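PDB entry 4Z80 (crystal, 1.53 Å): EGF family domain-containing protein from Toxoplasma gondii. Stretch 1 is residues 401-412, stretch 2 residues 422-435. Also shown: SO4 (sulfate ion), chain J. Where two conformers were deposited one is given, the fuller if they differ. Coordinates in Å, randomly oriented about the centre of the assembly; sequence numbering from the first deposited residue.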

ATOM      1  N   ARG A 401      17.646  -6.835 -11.800  1.00 10.65           N
ATOM      2  CA  ARG A 401      18.910  -7.568 -11.768  1.00 11.37           C
ATOM      3  C   ARG A 401      19.197  -8.247 -10.435  1.00 11.88           C
ATOM      4  O   ARG A 401      20.184  -8.970 -10.310  1.00 13.56           O
ATOM      5  N   GLY A 402      18.373  -7.974  -9.430  1.00 11.96           N
ATOM      6  CA  GLY A 402      18.601  -8.513  -8.100  1.00 12.70           C
ATOM      7  C   GLY A 402      19.431  -7.605  -7.212  1.00 12.96           C
ATOM      8  O   GLY A 402      19.960  -8.059  -6.194  1.00 12.27           O
ATOM      9  N   TYR A 403      19.553  -6.335  -7.586  1.00 11.60           N
ATOM     10  CA  TYR A 403      20.335  -5.374  -6.804  1.00 10.42           C
ATOM     11  C   TYR A 403      19.462  -4.753  -5.718  1.00 10.85           C
ATOM     12  O   TYR A 403      18.447  -4.135  -6.034  1.00 11.77           O
ATOM     13  N   HIS A 404      19.862  -4.882  -4.455  1.00 10.98           N
ATOM     14  CA  HIS A 404      19.090  -4.280  -3.360  1.00 10.91           C
ATOM     15  C   HIS A 404      19.878  -3.289  -2.529  1.00  9.50           C
ATOM     16  O   HIS A 404      19.309  -2.659  -1.635  1.00 10.88           O
ATOM     17  N   TRP A 405      21.162  -3.139  -2.835  1.00 10.32           N
ATOM     18  CA  TRP A 405      22.061  -2.252  -2.106  1.00 10.57           C
ATOM     19  C   TRP A 405      22.925  -1.534  -3.117  1.00 12.40           C
ATOM     20  O   TRP A 405      23.412  -2.159  -4.063  1.00 11.82           O
ATOM     21  N   ALA A 406      23.110  -0.230  -2.919  1.00 10.80           N
ATOM     22  CA  ALA A 406      24.043   0.538  -3.722  1.00 11.91           C
ATOM     23  C   ALA A 406      24.858   1.471  -2.849  1.00 12.33           C
ATOM     24  O   ALA A 406      24.362   1.990  -1.841  1.00 10.75           O
ATOM     25  N   THR A 407      26.105   1.693  -3.248  1.00 11.40           N
ATOM     26  CA  THR A 407      26.969   2.690  -2.627  1.00  9.83           C
ATOM     27  C   THR A 407      27.231   3.751  -3.657  1.00 11.87           C
ATOM     28  O   THR A 407      27.727   3.448  -4.751  1.00 13.38           O
ATOM     29  N   PHE A 408      26.882   4.984  -3.314  1.00 11.05           N
ATOM     30  CA  PHE A 408      27.187   6.138  -4.137  1.00 11.85           C
ATOM     31  C   PHE A 408      28.485   6.760  -3.661  1.00 13.85           C
ATOM     32  O   PHE A 408      28.652   7.006  -2.471  1.00 14.14           O
ATOM     33  N   VAL A 409      29.411   6.982  -4.587  1.00 12.46           N
ATOM     34  CA  VAL A 409      30.686   7.613  -4.278  1.00 12.84           C
ATOM     35  C   VAL A 409      30.770   8.920  -5.049  1.00 15.05           C
ATOM     36  O   VAL A 409      30.923   8.922  -6.271  1.00 15.06           O
ATOM     37  N   ALA A 410      30.663  10.039  -4.335  1.00 15.19           N
ATOM     38  CA  ALA A 410      30.725  11.355  -4.955  1.00 15.45           C
ATOM     39  C   ALA A 410      32.136  11.644  -5.422  1.00 17.02           C
ATOM     40  O   ALA A 410      33.110  11.243  -4.779  1.00 20.56           O
ATOM     41  N   THR A 411      32.244  12.343  -6.543  1.00 20.57           N
ATOM     42  CA  THR A 411      33.549  12.700  -7.077  1.00 26.63           C
ATOM     43  C   THR A 411      34.330  13.541  -6.066  1.00 32.55           C
ATOM     44  O   THR A 411      35.482  13.229  -5.762  1.00 30.69           O
ATOM     45  N   ASP A 412      33.703  14.591  -5.534  1.00 25.89           N
ATOM     46  CA  ASP A 412      34.356  15.440  -4.535  1.00 28.41           C
ATOM     47  C   ASP A 412      33.358  16.237  -3.693  1.00 34.27           C
ATOM     48  O   ASP A 412      33.449  17.461  -3.587  1.00 41.39           O
ATOM     49  N   THR A 422      23.245  17.715  -5.226  1.00 17.61           N
ATOM     50  CA  THR A 422      23.591  17.964  -6.629  1.00 19.23           C
ATOM     51  C   THR A 422      24.897  17.306  -7.054  1.00 19.56           C
ATOM     52  O   THR A 422      25.261  17.357  -8.225  1.00 22.90           O
ATOM     53  N   ALA A 423      25.595  16.685  -6.113  1.00 15.68           N
ATOM     54  CA  ALA A 423      26.869  16.044  -6.410  1.00 15.98           C
ATOM     55  C   ALA A 423      26.711  14.953  -7.451  1.00 17.17           C
ATOM     56  O   ALA A 423      25.707  14.251  -7.466  1.00 16.25           O
ATOM     57  N   ARG A 424      27.710  14.819  -8.318  1.00 19.68           N
ATOM     58  CA  ARG A 424      27.760  13.688  -9.228  1.00 17.00           C
ATOM     59  C   ARG A 424      28.866  12.735  -8.797  1.00 19.00           C
ATOM     60  O   ARG A 424      29.795  13.111  -8.076  1.00 19.69           O
ATOM     61  N   GLY A 425      28.740  11.484  -9.219  1.00 17.31           N
ATOM     62  CA  GLY A 425      29.684  10.458  -8.854  1.00 16.41           C
ATOM     63  C   GLY A 425      29.294   9.124  -9.451  1.00 16.26           C
ATOM     64  O   GLY A 425      28.589   9.060 -10.459  1.00 18.83           O
ATOM     65  N   LYS A 426      29.751   8.061  -8.806  1.00 15.03           N
ATOM     66  CA  LYS A 426      29.592   6.712  -9.311  1.00 15.94           C
ATOM     67  C   LYS A 426      28.689   5.890  -8.399  1.00 17.13           C
ATOM     68  O   LYS A 426      28.846   5.930  -7.180  1.00 16.33           O
ATOM     69  N   CYS A 427      27.743   5.172  -9.003  1.00 13.63           N
ATOM     70  CA  CYS A 427      26.879   4.230  -8.287  0.57 13.94           C
ATOM     71  C   CYS A 427      27.369   2.823  -8.433  1.00 17.68           C
ATOM     72  O   CYS A 427      27.549   2.354  -9.551  1.00 18.54           O
ATOM     73  N   PHE A 428      27.573   2.133  -7.319  1.00 11.77           N
ATOM     74  CA  PHE A 428      27.967   0.729  -7.334  1.00 12.18           C
ATOM     75  C   PHE A 428      26.817  -0.127  -6.837  1.00 12.30           C
ATOM     76  O   PHE A 428      26.313   0.094  -5.743  1.00 13.43           O
ATOM     77  N   PHE A 429      26.408  -1.106  -7.639  1.00 11.52           N
ATOM     78  CA  PHE A 429      25.250  -1.941  -7.330  1.00 10.21           C
ATOM     79  C   PHE A 429      25.670  -3.322  -6.843  1.00 12.24           C
ATOM     80  O   PHE A 429      26.595  -3.935  -7.393  1.00 12.96           O
ATOM     81  N   TYR A 430      24.969  -3.822  -5.825  1.00 11.57           N
ATOM     82  CA  TYR A 430      25.297  -5.089  -5.191  1.00 11.45           C
ATOM     83  C   TYR A 430      24.109  -6.030  -5.085  1.00  9.76           C
ATOM     84  O   TYR A 430      22.970  -5.583  -4.895  1.00 11.72           O
ATOM     85  N   SER A 431      24.395  -7.333  -5.147  1.00 12.05           N
ATOM     86  CA  SER A 431      23.402  -8.364  -4.859  1.00 12.65           C
ATOM     87  C   SER A 431      23.801  -9.230  -3.658  1.00 13.86           C
ATOM     88  O   SER A 431      23.149 -10.237  -3.374  1.00 14.86           O
ATOM     89  N   THR A 432      24.855  -8.810  -2.955  1.00 15.56           N
ATOM     90  CA  THR A 432      25.375  -9.494  -1.769  1.00 15.73           C
ATOM     91  C   THR A 432      24.747  -8.912  -0.508  1.00 14.72           C
ATOM     92  O   THR A 432      24.626  -7.698  -0.399  1.00 15.22           O
ATOM     93  N   VAL A 433      24.362  -9.769   0.434  1.00 13.74           N
ATOM     94  CA  VAL A 433      23.800  -9.318   1.704  1.00 13.76           C
ATOM     95  C   VAL A 433      24.899  -8.667   2.546  1.00 14.49           C
ATOM     96  O   VAL A 433      25.922  -9.297   2.817  1.00 14.60           O
ATOM     97  N   PRO A 434      24.689  -7.411   2.982  1.00 12.32           N
ATOM     98  CA  PRO A 434      25.744  -6.724   3.738  1.00 13.34           C
ATOM     99  C   PRO A 434      25.829  -7.139   5.210  1.00 12.46           C
ATOM    100  O   PRO A 434      24.821  -7.521   5.808  1.00 14.20           O
ATOM    101  N   GLU A 435      27.028  -7.037   5.779  1.00 13.00           N
ATOM    102  CA  GLU A 435      27.272  -7.451   7.162  1.00 14.39           C
ATOM    103  C   GLU A 435      27.844  -6.318   8.006  1.00 14.26           C
ATOM    104  O   GLU A 435      27.908  -6.425   9.224  1.00 14.96           O
TER

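The two strands run antiparallel, and side chains alternate between the two faces of the sheet. The pairing and packing together bury 958 Å².

Trp405 covers the most surface. Its chi1 is m and its chi2 is -91°. The side chain starts on the face shared with Tyr430, Thr407, Phe428, Val409 and Lys426, and its end comes nearer to stretch 2. There the indole lies against the segment that follows the strand. Pro434 CD sits over one ring face, 3.6 Å from the centroid of the five-membered ring of Trp405, in a CH-pi contact. Thr432 O lies over the same ring system, 3.3 Å from Trp405 CE3.

Tyr430, also m, is paired with Trp405; Tyr430 N donates to Trp405 O at 2.9 Å. Its ring runs alongside stretch 1 and presents its edge to Thr407, with Tyr430 CE2 3.4 Å from Thr407 OG1. Water 1 joins the two hydroxyls, 2.7 Å from Thr407 OG1 and 2.7 Å from Tyr430 OH. Farther along this face, Val409 (t) places CG2 3.7 Å from CE2 of Phe428 (m), at the ring edge.

The other face carries Phe408, Ala406, Cys427 and Phe429. Phe408 is t, and the end of its ring comes nearer to stretch 2, beside Gly425. Phe408 CZ is 3.6 Å from Gly425 N, where glycine leaves room: a CB on Gly425 would clash with Val409 O and crowd Phe408 CZ. Phe408 CD1 is 4.2 Å from Cys427 SG. Phe429 (m) sets its CB over the ring face of Tyr403 (m), 3.8 Å from the centroid. Their rings are near parallel but slid apart.

At the periphery, Arg401 NH1 and NH2 donate to sulfate O3 and O2 at 2.8 and 2.9 Å, respectively. Water 2 links Asp412 N (3.0 Å) to Arg424 O (2.9 Å).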

ATOM      1  CB  ARG A 401      20.070  -6.620 -12.064  1.00 10.60           C
ATOM      2  CG  ARG A 401      20.034  -5.891 -13.408  1.00 12.73           C
ATOM      3  CD  ARG A 401      20.435  -6.798 -14.561  1.00 17.43           C
ATOM      4  NE  ARG A 401      19.312  -7.605 -15.005  1.00 16.19           N
ATOM      5  CZ  ARG A 401      19.401  -8.619 -15.858  1.00 16.44           C
ATOM      6  NH1 ARG A 401      18.305  -9.284 -16.193  1.00 19.15           N
ATOM      7  NH2 ARG A 401      20.573  -8.964 -16.375  1.00 15.97           N
ATOM      8  CB  TYR A 403      20.886  -4.243  -7.683  1.00 11.74           C
ATOM      9  CG  TYR A 403      21.642  -4.645  -8.935  1.00 11.73           C
ATOM     10  CD1 TYR A 403      22.297  -5.866  -9.033  1.00 14.30           C
ATOM     11  CD2 TYR A 403      21.702  -3.775 -10.013  1.00 12.30           C
ATOM     12  CE1 TYR A 403      22.987  -6.210 -10.198  1.00 13.27           C
ATOM     13  CE2 TYR A 403      22.391  -4.101 -11.159  1.00 13.35           C
ATOM     14  CZ  TYR A 403      23.024  -5.309 -11.246  1.00 11.71           C
ATOM     15  OH  TYR A 403      23.682  -5.601 -12.428  1.00 15.25           O
ATOM     16  CB  HIS A 404      18.526  -5.363  -2.451  1.00  9.20           C
ATOM     17  CG  HIS A 404      17.503  -6.200  -3.139  1.00 10.05           C
ATOM     18  ND1 HIS A 404      16.286  -5.693  -3.540  1.00 11.75           N
ATOM     19  CD2 HIS A 404      17.549  -7.477  -3.582  1.00 11.21           C
ATOM     20  CE1 HIS A 404      15.606  -6.639  -4.165  1.00 10.89           C
ATOM     21  NE2 HIS A 404      16.353  -7.729  -4.209  1.00 11.52           N
ATOM     22  CB  TRP A 405      22.940  -3.041  -1.123  1.00 10.12           C
ATOM     23  CG  TRP A 405      22.157  -3.985  -0.273  1.00 11.76           C
ATOM     24  CD1 TRP A 405      21.610  -3.730   0.954  1.00 10.95           C
ATOM     25  CD2 TRP A 405      21.792  -5.334  -0.600  1.00 10.98           C
ATOM     26  NE1 TRP A 405      20.936  -4.839   1.413  1.00 12.39           N
ATOM     27  CE2 TRP A 405      21.030  -5.835   0.475  1.00 12.99           C
ATOM     28  CE3 TRP A 405      22.036  -6.167  -1.698  1.00  9.55           C
ATOM     29  CZ2 TRP A 405      20.525  -7.130   0.491  1.00 11.25           C
ATOM     30  CZ3 TRP A 405      21.531  -7.444  -1.681  1.00 12.24           C
ATOM     31  CH2 TRP A 405      20.776  -7.918  -0.606  1.00 11.86           C
ATOM     32  CB  ALA A 406      23.315   1.335  -4.785  1.00 12.16           C
ATOM     33  CB  THR A 407      28.315   2.097  -2.152  1.00 10.95           C
ATOM     34  OG1 THR A 407      28.091   1.134  -1.116  1.00 12.87           O
ATOM     35  CG2 THR A 407      29.267   3.190  -1.640  1.00 13.80           C
ATOM     36  CB  PHE A 408      26.059   7.158  -4.080  1.00 12.83           C
ATOM     37  CG  PHE A 408      26.331   8.402  -4.867  1.00 14.44           C
ATOM     38  CD1 PHE A 408      26.164   8.411  -6.239  1.00 17.57           C
ATOM     39  CD2 PHE A 408      26.731   9.570  -4.236  1.00 14.48           C
ATOM     40  CE1 PHE A 408      26.406   9.552  -6.976  1.00 15.87           C
ATOM     41  CE2 PHE A 408      26.970  10.722  -4.968  1.00 16.40           C
ATOM     42  CZ  PHE A 408      26.805  10.715  -6.338  1.00 14.85           C
ATOM     43  CB  VAL A 409      31.872   6.694  -4.635  1.00 15.25           C
ATOM     44  CG1 VAL A 409      33.205   7.350  -4.234  1.00 16.95           C
ATOM     45  CG2 VAL A 409      31.714   5.329  -3.968  1.00 15.60           C
ATOM     46  CB  ALA A 410      30.268  12.428  -3.989  1.00 18.10           C
ATOM     47  CB  THR A 411      33.409  13.452  -8.408  1.00 29.70           C
ATOM     48  OG1 THR A 411      32.745  12.604  -9.357  1.00 27.43           O
ATOM     49  CG2 THR A 411      34.777  13.845  -8.960  1.00 34.30           C
ATOM     50  CB  ASP A 412      35.344  16.396  -5.212  1.00 40.95           C
ATOM     51  CG  ASP A 412      34.699  17.236  -6.300  1.00 45.16           C
ATOM     52  OD1 ASP A 412      33.458  17.397  -6.293  1.00 47.61           O
ATOM     53  OD2 ASP A 412      35.444  17.744  -7.165  1.00 59.16           O
ATOM     54  CB  THR A 422      23.698  19.472  -6.915  1.00 24.17           C
ATOM     55  OG1 THR A 422      24.625  20.068  -5.999  1.00 24.61           O
ATOM     56  CG2 THR A 422      22.336  20.141  -6.781  1.00 24.22           C
ATOM     57  CB  ALA A 423      27.470  15.461  -5.154  1.00 19.56           C
ATOM     58  CB  ARG A 424      27.948  14.159 -10.670  1.00 22.24           C
ATOM     59  CG  ARG A 424      26.751  14.984 -11.173  1.00 26.56           C
ATOM     60  CD  ARG A 424      26.394  14.697 -12.624  1.00 30.58           C
ATOM     61  NE  ARG A 424      25.078  15.247 -12.958  1.00 37.95           N
ATOM     62  CZ  ARG A 424      24.042  14.549 -13.419  1.00 39.41           C
ATOM     63  NH1 ARG A 424      24.128  13.239 -13.640  1.00 28.43           N
ATOM     64  NH2 ARG A 424      22.902  15.176 -13.672  1.00 47.63           N
ATOM     65  CB  LYS A 426      30.963   6.058  -9.432  1.00 21.42           C
ATOM     66  CG  LYS A 426      31.043   4.949 -10.446  1.00 24.42           C
ATOM     67  CD  LYS A 426      32.497   4.611 -10.722  1.00 23.24           C
ATOM     68  CE  LYS A 426      32.664   3.768 -11.963  1.00 39.37           C
ATOM     69  NZ  LYS A 426      33.607   4.433 -12.907  1.00 36.26           N
ATOM     70  CB  CYS A 427      25.459   4.241  -8.815  0.57 15.85           C
ATOM     71  SG  CYS A 427      24.809   5.801  -9.272  0.57 21.99           S
ATOM     72  CB  PHE A 428      29.209   0.496  -6.475  1.00 14.64           C
ATOM     73  CG  PHE A 428      30.420   1.209  -6.978  1.00 15.60           C
ATOM     74  CD1 PHE A 428      31.242   0.625  -7.923  1.00 14.81           C
ATOM     75  CD2 PHE A 428      30.735   2.474  -6.515  1.00 14.82           C
ATOM     76  CE1 PHE A 428      32.355   1.286  -8.389  1.00 18.37           C
ATOM     77  CE2 PHE A 428      31.848   3.138  -6.979  1.00 17.15           C
ATOM     78  CZ  PHE A 428      32.658   2.545  -7.915  1.00 17.86           C
ATOM     79  CB  PHE A 429      24.350  -2.088  -8.567  1.00 13.44           C
ATOM     80  CG  PHE A 429      23.808  -0.796  -9.098  1.00 13.05           C
ATOM     81  CD1 PHE A 429      22.752  -0.161  -8.471  1.00 12.74           C
ATOM     82  CD2 PHE A 429      24.320  -0.236 -10.256  1.00 15.94           C
ATOM     83  CE1 PHE A 429      22.236   1.021  -8.968  1.00 17.35           C
ATOM     84  CE2 PHE A 429      23.812   0.948 -10.756  1.00 16.40           C
ATOM     85  CZ  PHE A 429      22.765   1.580 -10.107  1.00 19.66           C
ATOM     86  CB  TYR A 430      25.832  -4.840  -3.784  1.00 12.08           C
ATOM     87  CG  TYR A 430      26.961  -3.845  -3.705  1.00 12.46           C
ATOM     88  CD1 TYR A 430      28.244  -4.179  -4.114  1.00 14.38           C
ATOM     89  CD2 TYR A 430      26.750  -2.570  -3.189  1.00 13.07           C
ATOM     90  CE1 TYR A 430      29.275  -3.269  -4.023  1.00 16.30           C
ATOM     91  CE2 TYR A 430      27.767  -1.654  -3.103  1.00 13.93           C
ATOM     92  CZ  TYR A 430      29.029  -2.006  -3.515  1.00 16.68           C
ATOM     93  OH  TYR A 430      30.038  -1.084  -3.417  1.00 15.82           O
ATOM     94  CB  SER A 431      23.178  -9.250  -6.085  1.00 14.91           C
ATOM     95  OG  SER A 431      24.363  -9.944  -6.429  1.00 16.61           O
ATOM     96  CB  THR A 432      26.902  -9.348  -1.659  1.00 20.17           C
ATOM     97  OG1 THR A 432      27.533  -9.856  -2.845  1.00 21.36           O
ATOM     98  CG2 THR A 432      27.440 -10.093  -0.435  1.00 21.29           C
ATOM     99  CB  VAL A 433      23.166 -10.485   2.472  1.00 14.01           C
ATOM    100  CG1 VAL A 433      22.737 -10.070   3.880  1.00 16.12           C
ATOM    101  CG2 VAL A 433      21.981 -11.025   1.703  1.00 14.99           C
ATOM    102  CB  PRO A 434      25.347  -5.254   3.620  1.00 13.02           C
ATOM    103  CG  PRO A 434      23.859  -5.282   3.539  1.00 13.27           C
ATOM    104  CD  PRO A 434      23.531  -6.529   2.730  1.00 12.43           C
ATOM    105  CB  GLU A 435      28.237  -8.632   7.209  1.00 14.44           C
ATOM    106  CG  GLU A 435      27.787  -9.832   6.408  1.00 17.32           C
ATOM    107  CD  GLU A 435      28.906 -10.837   6.191  1.00 20.60           C
ATOM    108  OE1 GLU A 435      30.037 -10.598   6.668  1.00 19.56           O
ATOM    109  OE2 GLU A 435      28.657 -11.863   5.521  1.00 24.81           O
TER
HETATM  110  S   SO4 J 606      19.590 -11.538 -18.850  1.00 22.75           S
HETATM  111  O1  SO4 J 606      19.345 -12.923 -19.244  1.00 30.88           O
HETATM  112  O2  SO4 J 606      20.553 -11.523 -17.747  1.00 24.90           O
HETATM  113  O3  SO4 J 606      18.324 -10.927 -18.443  1.00 25.20           O
HETATM  114  O4  SO4 J 606      20.169 -10.800 -19.971  1.00 27.05           O
HETATM  115  O   HOH W   1      30.325  -0.407  -0.794  1.00 14.45           O
HETATM  116  O   HOH W   2      30.884  15.109  -6.276  1.00 24.81           O